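PDB 5H4U: endo-beta-1,4-glucanase from Cryptopygus antarcticus, which hydrolyses internal beta-1,4-glucosidic linkages in cellulose derivatives, lichenan and cereal beta-glucan, releasing mainly short cello-oligosaccharides. Local coordinates for residues S34-V47 with G96-E108. Numbering follows the deposited sequence.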
ATOM      1  N   SER A  34       1.520   9.682   0.329  1.00  9.71           N
ATOM      2  CA  SER A  34       1.729  10.916   1.078  1.00  9.64           C
ATOM      3  C   SER A  34       3.066  10.935   1.809  1.00 10.19           C
ATOM      4  O   SER A  34       3.668  12.000   1.951  1.00 10.73           O
ATOM      5  CB  SER A  34       0.580  11.147   2.054  1.00  9.64           C
ATOM      6  OG  SER A  34       0.676  10.286   3.168  1.00 10.66           O
ATOM      7  N   CYS A  35       3.576   9.777   2.224  1.00  9.98           N
ATOM      8  CA  CYS A  35       4.861   9.732   2.913  1.00 10.28           C
ATOM      9  C   CYS A  35       6.038   9.836   1.949  1.00 10.95           C
ATOM     10  O   CYS A  35       7.195   9.718   2.379  1.00 10.36           O
ATOM     11  CB  CYS A  35       4.994   8.444   3.731  1.00  9.68           C
ATOM     12  SG  CYS A  35       3.692   8.184   4.949  1.00  9.85           S
ATOM     13  N   SER A  36       5.766  10.025   0.655  1.00 10.84           N
ATOM     14  CA  SER A  36       6.806  10.243  -0.332  1.00 10.76           C
ATOM     15  C   SER A  36       7.245  11.703  -0.421  1.00 10.60           C
ATOM     16  O   SER A  36       8.147  12.008  -1.199  1.00 10.93           O
ATOM     17  CB  SER A  36       6.338   9.745  -1.699  1.00 10.07           C
ATOM     18  N   TRP A  37       6.658  12.609   0.351  1.00 10.52           N
ATOM     19  CA  TRP A  37       7.201  13.962   0.412  1.00 10.55           C
ATOM     20  C   TRP A  37       8.206  14.075   1.554  1.00 11.19           C
ATOM     21  O   TRP A  37       8.177  13.316   2.529  1.00 10.96           O
ATOM     22  CB  TRP A  37       6.110  15.012   0.598  1.00  9.86           C
ATOM     23  CG  TRP A  37       5.026  14.942  -0.395  1.00  9.91           C
ATOM     24  CD1 TRP A  37       3.888  14.248  -0.277  1.00  9.61           C
ATOM     25  CD2 TRP A  37       4.969  15.599  -1.676  1.00 10.35           C
ATOM     26  NE1 TRP A  37       3.116  14.404  -1.395  1.00  9.37           N
ATOM     27  CE2 TRP A  37       3.752  15.237  -2.272  1.00  9.77           C
ATOM     28  CE3 TRP A  37       5.826  16.460  -2.372  1.00 10.11           C
ATOM     29  CZ2 TRP A  37       3.362  15.697  -3.533  1.00  9.75           C
ATOM     30  CZ3 TRP A  37       5.435  16.917  -3.619  1.00 10.24           C
ATOM     31  CH2 TRP A  37       4.214  16.535  -4.185  1.00 10.09           C
ATOM     32  N   GLY A  38       9.117  15.031   1.407  1.00 12.21           N
ATOM     33  CA  GLY A  38      10.023  15.346   2.488  1.00 12.65           C
ATOM     34  C   GLY A  38       9.327  16.112   3.592  1.00 11.23           C
ATOM     35  O   GLY A  38       8.306  16.763   3.390  1.00 11.49           O
ATOM     36  N   GLY A  39       9.862  15.993   4.799  1.00 10.66           N
ATOM     37  CA  GLY A  39       9.327  16.750   5.903  1.00 11.44           C
ATOM     38  C   GLY A  39       8.083  16.197   6.560  1.00 11.67           C
ATOM     39  O   GLY A  39       7.476  16.899   7.378  1.00 11.83           O
ATOM     40  N   LYS A  40       7.672  14.970   6.235  1.00 11.47           N
ATOM     41  CA  LYS A  40       6.493  14.403   6.877  1.00 11.85           C
ATOM     42  C   LYS A  40       6.828  13.580   8.110  1.00 11.34           C
ATOM     43  O   LYS A  40       5.962  13.376   8.964  1.00 11.36           O
ATOM     44  CB  LYS A  40       5.721  13.525   5.892  1.00 11.36           C
ATOM     45  CG  LYS A  40       5.169  14.307   4.732  1.00 11.61           C
ATOM     46  CD  LYS A  40       3.743  14.701   4.912  1.00 11.47           C
ATOM     47  CE  LYS A  40       3.190  15.152   3.569  1.00 11.68           C
ATOM     48  NZ  LYS A  40       1.857  14.535   3.242  1.00 11.79           N
ATOM     49  N   ALA A  41       8.042  13.075   8.205  1.00 11.25           N
ATOM     50  CA  ALA A  41       8.481  12.429   9.423  1.00 11.54           C
ATOM     51  C   ALA A  41       9.993  12.431   9.424  1.00 12.36           C
ATOM     52  O   ALA A  41      10.633  12.617   8.385  1.00 12.73           O
ATOM     53  CB  ALA A  41       7.936  11.006   9.543  1.00 10.95           C
ATOM     54  N   SER A  42      10.552  12.195  10.596  1.00 12.20           N
ATOM     55  CA  SER A  42      11.989  12.017  10.714  1.00 13.63           C
ATOM     56  C   SER A  42      12.395  10.690  10.082  1.00 13.77           C
ATOM     57  O   SER A  42      12.164   9.621  10.661  1.00 13.15           O
ATOM     58  CB  SER A  42      12.385  12.054  12.183  1.00 13.90           C
ATOM     59  OG  SER A  42      13.791  12.056  12.308  1.00 17.28           O
ATOM     60  N   VAL A  43      12.999  10.751   8.892  1.00 14.08           N
ATOM     61  CA  VAL A  43      13.356   9.555   8.133  1.00 14.56           C
ATOM     62  C   VAL A  43      14.685   9.754   7.418  1.00 15.25           C
ATOM     63  O   VAL A  43      15.158  10.873   7.227  1.00 16.46           O
ATOM     64  CB  VAL A  43      12.296   9.165   7.084  1.00 13.03           C
ATOM     65  CG1 VAL A  43      11.032   8.663   7.739  1.00 12.09           C
ATOM     66  CG2 VAL A  43      12.031  10.345   6.172  1.00 13.82           C
ATOM     67  N   THR A  44      15.263   8.631   6.995  1.00 15.59           N
ATOM     68  CA  THR A  44      16.494   8.666   6.211  1.00 17.47           C
ATOM     69  C   THR A  44      16.252   9.335   4.868  1.00 18.70           C
ATOM     70  O   THR A  44      17.032  10.188   4.434  1.00 22.40           O
ATOM     71  CB  THR A  44      17.032   7.254   6.010  1.00 15.63           C
ATOM     72  OG1 THR A  44      15.963   6.389   5.636  1.00 14.50           O
ATOM     73  CG2 THR A  44      17.670   6.748   7.259  1.00 15.83           C
ATOM     74  N   LYS A  45      15.174   8.939   4.197  1.00 16.83           N
ATOM     75  CA  LYS A  45      14.723   9.424   2.904  1.00 16.68           C
ATOM     76  C   LYS A  45      13.212   9.278   2.880  1.00 15.12           C
ATOM     77  O   LYS A  45      12.682   8.378   3.536  1.00 14.60           O
ATOM     78  CB  LYS A  45      15.350   8.593   1.778  1.00 18.43           C
ATOM     79  CG  LYS A  45      16.748   8.977   1.438  1.00 22.18           C
ATOM     80  CD  LYS A  45      17.430   7.874   0.670  1.00 26.23           C
ATOM     81  CE  LYS A  45      16.948   7.786  -0.759  1.00 27.98           C
ATOM     82  NZ  LYS A  45      17.470   6.534  -1.375  1.00 31.15           N
ATOM     83  N   PRO A  46      12.494  10.104   2.124  1.00 14.93           N
ATOM     84  CA  PRO A  46      11.058   9.865   1.965  1.00 13.14           C
ATOM     85  C   PRO A  46      10.861   8.561   1.219  1.00 12.35           C
ATOM     86  O   PRO A  46      11.802   7.997   0.662  1.00 13.17           O
ATOM     87  CB  PRO A  46      10.577  11.066   1.143  1.00 13.00           C
ATOM     88  CG  PRO A  46      11.673  12.089   1.252  1.00 14.22           C
ATOM     89  CD  PRO A  46      12.930  11.272   1.342  1.00 15.26           C
ATOM     90  N   VAL A  47       9.624   8.075   1.195  1.00 11.63           N
ATOM     91  CA  VAL A  47       9.368   6.871   0.420  1.00 11.22           C
ATOM     92  C   VAL A  47       9.631   7.149  -1.052  1.00 10.79           C
ATOM     93  O   VAL A  47       9.207   8.172  -1.603  1.00 11.10           O
ATOM     94  CB  VAL A  47       7.932   6.364   0.630  1.00 11.13           C
ATOM     95  CG1 VAL A  47       7.690   5.097  -0.211  1.00 10.67           C
ATOM     96  CG2 VAL A  47       7.670   6.102   2.076  1.00 10.29           C
ATOM     97  N   GLY A  96      -6.247   8.648  15.573  1.00 18.50           N
ATOM     98  CA  GLY A  96      -5.765   9.987  15.866  1.00 17.94           C
ATOM     99  C   GLY A  96      -4.267  10.076  16.079  1.00 17.58           C
ATOM    100  O   GLY A  96      -3.810  10.432  17.178  1.00 19.81           O
ATOM    101  N   GLN A  97      -3.495   9.710  15.054  1.00 15.84           N
ATOM    102  CA  GLN A  97      -2.045   9.806  15.062  1.00 14.64           C
ATOM    103  C   GLN A  97      -1.594  10.620  13.860  1.00 13.24           C
ATOM    104  O   GLN A  97      -2.128  10.456  12.760  1.00 12.28           O
ATOM    105  CB  GLN A  97      -1.370   8.421  15.028  1.00 14.32           C
ATOM    106  CG  GLN A  97      -1.111   7.797  16.391  1.00 14.73           C
ATOM    107  CD  GLN A  97      -0.069   6.663  16.357  1.00 14.34           C
ATOM    108  OE1 GLN A  97       0.624   6.464  15.358  1.00 13.91           O
ATOM    109  NE2 GLN A  97       0.017   5.907  17.443  1.00 13.62           N
ATOM    110  N   PRO A  98      -0.638  11.519  14.045  1.00 12.50           N
ATOM    111  CA  PRO A  98      -0.160  12.341  12.935  1.00 11.73           C
ATOM    112  C   PRO A  98       0.856  11.590  12.078  1.00 11.85           C
ATOM    113  O   PRO A  98       1.432  10.578  12.488  1.00 11.62           O
ATOM    114  CB  PRO A  98       0.485  13.532  13.647  1.00 11.47           C
ATOM    115  CG  PRO A  98       1.005  12.944  14.910  1.00 11.74           C
ATOM    116  CD  PRO A  98       0.045  11.839  15.308  1.00 12.19           C
ATOM    117  N   GLU A  99       1.085  12.121  10.873  1.00 11.59           N
ATOM    118  CA  GLU A  99       1.997  11.457   9.941  1.00 11.61           C
ATOM    119  C   GLU A  99       3.410  11.365  10.512  1.00 11.53           C
ATOM    120  O   GLU A  99       4.160  10.443  10.173  1.00 11.63           O
ATOM    121  CB  GLU A  99       2.014  12.168   8.575  1.00 11.21           C
ATOM    122  CG  GLU A  99       0.721  11.993   7.769  1.00 11.58           C
ATOM    123  CD  GLU A  99       0.844  12.308   6.258  1.00 11.74           C
ATOM    124  OE1 GLU A  99       1.462  13.318   5.868  1.00 11.29           O
ATOM    125  OE2 GLU A  99       0.312  11.516   5.443  1.00 11.62           O
ATOM    126  N   SER A 100       3.794  12.288  11.391  1.00 10.77           N
ATOM    127  CA  SER A 100       5.101  12.151  12.000  1.00 10.77           C
ATOM    128  C   SER A 100       5.224  10.847  12.777  1.00 11.24           C
ATOM    129  O   SER A 100       6.330  10.324  12.928  1.00 11.10           O
ATOM    130  CB  SER A 100       5.372  13.350  12.899  1.00 10.99           C
ATOM    131  OG  SER A 100       4.326  13.518  13.834  1.00 11.71           O
ATOM    132  N   GLN A 101       4.108  10.271  13.203  1.00 11.29           N
ATOM    133  CA  GLN A 101       4.155   9.018  13.935  1.00 11.70           C
ATOM    134  C   GLN A 101       3.883   7.787  13.084  1.00 11.15           C
ATOM    135  O   GLN A 101       4.257   6.687  13.495  1.00 11.83           O
ATOM    136  CB  GLN A 101       3.125   9.047  15.069  1.00 13.02           C
ATOM    137  CG  GLN A 101       3.660   9.369  16.443  1.00 13.48           C
ATOM    138  CD  GLN A 101       2.743   8.805  17.489  1.00 15.72           C
ATOM    139  OE1 GLN A 101       2.783   7.588  17.778  1.00 16.02           O
ATOM    140  NE2 GLN A 101       1.864   9.666  18.045  1.00 16.02           N
ATOM    141  N   THR A 102       3.287   7.934  11.904  1.00 11.09           N
ATOM    142  CA  THR A 102       2.908   6.781  11.098  1.00 10.54           C
ATOM    143  C   THR A 102       3.723   6.621   9.827  1.00  9.99           C
ATOM    144  O   THR A 102       3.896   5.491   9.371  1.00  9.48           O
ATOM    145  CB  THR A 102       1.421   6.838  10.723  1.00 10.58           C
ATOM    146  OG1 THR A 102       1.152   8.027   9.980  1.00 11.34           O
ATOM    147  CG2 THR A 102       0.569   6.837  11.965  1.00 11.71           C
ATOM    148  N   CYS A 103       4.235   7.707   9.257  1.00  9.53           N
ATOM    149  CA  CYS A 103       4.916   7.617   7.977  1.00  9.55           C
ATOM    150  C   CYS A 103       6.162   6.747   8.069  1.00  9.75           C
ATOM    151  O   CYS A 103       7.065   7.000   8.880  1.00  9.40           O
ATOM    152  CB  CYS A 103       5.255   9.009   7.449  1.00  9.92           C
ATOM    153  SG  CYS A 103       3.943   9.672   6.332  1.00 13.44           S
ATOM    154  N   CYS A 104       6.170   5.691   7.255  1.00  9.39           N
ATOM    155  CA  CYS A 104       7.232   4.695   7.172  1.00  9.93           C
ATOM    156  C   CYS A 104       7.363   3.857   8.433  1.00  9.36           C
ATOM    157  O   CYS A 104       8.381   3.198   8.630  1.00  9.77           O
ATOM    158  CB  CYS A 104       8.569   5.348   6.810  1.00  9.99           C
ATOM    159  SG  CYS A 104       8.365   6.341   5.338  1.00 10.15           S
ATOM    160  N   ALA A 105       6.351   3.857   9.286  1.00  8.96           N
ATOM    161  CA  ALA A 105       6.318   2.911  10.376  1.00  8.93           C
ATOM    162  C   ALA A 105       5.817   1.575   9.856  1.00  9.05           C
ATOM    163  O   ALA A 105       5.029   1.508   8.905  1.00  9.31           O
ATOM    164  CB  ALA A 105       5.425   3.410  11.501  1.00  9.53           C
ATOM    165  N   CYS A 106       6.297   0.507  10.467  1.00  8.84           N
ATOM    166  CA  CYS A 106       5.865  -0.832  10.109  1.00  9.20           C
ATOM    167  C   CYS A 106       4.998  -1.445  11.188  1.00  8.99           C
ATOM    168  O   CYS A 106       5.226  -1.262  12.391  1.00  9.04           O
ATOM    169  CB  CYS A 106       7.039  -1.765   9.833  1.00  9.67           C
ATOM    170  SG  CYS A 106       7.830  -1.336   8.313  1.00 12.00           S
ATOM    171  N   TYR A 107       4.029  -2.206  10.738  1.00  8.88           N
ATOM    172  CA  TYR A 107       3.132  -2.897  11.630  1.00  9.14           C
ATOM    173  C   TYR A 107       3.059  -4.334  11.146  1.00  9.21           C
ATOM    174  O   TYR A 107       3.060  -4.581   9.936  1.00  8.90           O
ATOM    175  CB  TYR A 107       1.760  -2.194  11.651  1.00  8.87           C
ATOM    176  CG  TYR A 107       1.872  -0.718  12.014  1.00  9.28           C
ATOM    177  CD1 TYR A 107       2.274   0.217  11.079  1.00  8.71           C
ATOM    178  CD2 TYR A 107       1.599  -0.268  13.306  1.00  9.54           C
ATOM    179  CE1 TYR A 107       2.399   1.532  11.409  1.00  9.13           C
ATOM    180  CE2 TYR A 107       1.718   1.056  13.640  1.00  9.31           C
ATOM    181  CZ  TYR A 107       2.115   1.953  12.683  1.00  9.59           C
ATOM    182  OH  TYR A 107       2.223   3.295  12.979  1.00 10.73           O
ATOM    183  N   GLU A 108       3.116  -5.278  12.080  1.00  9.36           N
ATOM    184  CA  GLU A 108       2.796  -6.662  11.769  1.00  9.51           C
ATOM    185  C   GLU A 108       1.430  -6.993  12.351  1.00 10.20           C
ATOM    186  O   GLU A 108       1.142  -6.685  13.514  1.00 10.81           O
ATOM    187  CB  GLU A 108       3.853  -7.643  12.254  1.00  9.98           C
ATOM    188  CG  GLU A 108       3.431  -8.444  13.428  1.00 10.57           C
ATOM    189  CD  GLU A 108       4.402  -9.552  13.767  1.00 12.54           C
ATOM    190  OE1 GLU A 108       3.878 -10.601  14.197  1.00 14.80           O
ATOM    191  OE2 GLU A 108       5.642  -9.411  13.567  1.00 11.62           O
TER
HETATM  192  O   HOH W   1       8.859  11.300  12.921  1.00 11.07           O
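Cys35 and Cys103 join the two segments by a disulfide, with a chi3 torsion of -83°. Beside it, the carboxylate of Glu99 faces the loop. Its OE2 accepts from Ser34 OG at 2.6 Å, on the syn side and 24° out of the carboxylate plane. Ser34 OG sits between its own backbone N and carbonyl carbon (chi1 75°), which turns it to Glu99. Thr128 OG1 also hydrogen-bonds to OE2, so this oxygen has two partners. Glu99 OE1 forms a salt bridge with Lys40 NZ at 2.9 Å, although the place of OE1 is less certain. The Lys40 chain, bent at chi2 and chi4, brings the ammonium group back over the start of its own loop. There NZ makes a weak second bond to Ser34 O.

Backbone carbonyls of helix 99-102, and of Cys103 just after it, are also used. Glu99 O takes Thr102 N and Cys103 N. Ser100 O receives a water at 2.7 Å, and the same water accepts from Ser42 N at 3.0 Å. Arg221 donates to both Ser100 O and Cys103 O. Lys40 O meets Ser100 CA in a CH-O contact of 3.4 Å.

Apolar contacts continue along the loop from the disulfide. Ala41 CB lies 3.9 Å from Cys103 CB, and Val43 CG1 packs on Cys104 CB. Cys104 is itself bonded to Cys219. The two neighbouring disulfides tie the loop after strand 19-27 and the C-terminal tail to the helix-to-strand turn 102-105, an arrangement in keeping with the disulfide-rich double-psi beta-barrel of family 45 glycoside hydrolases.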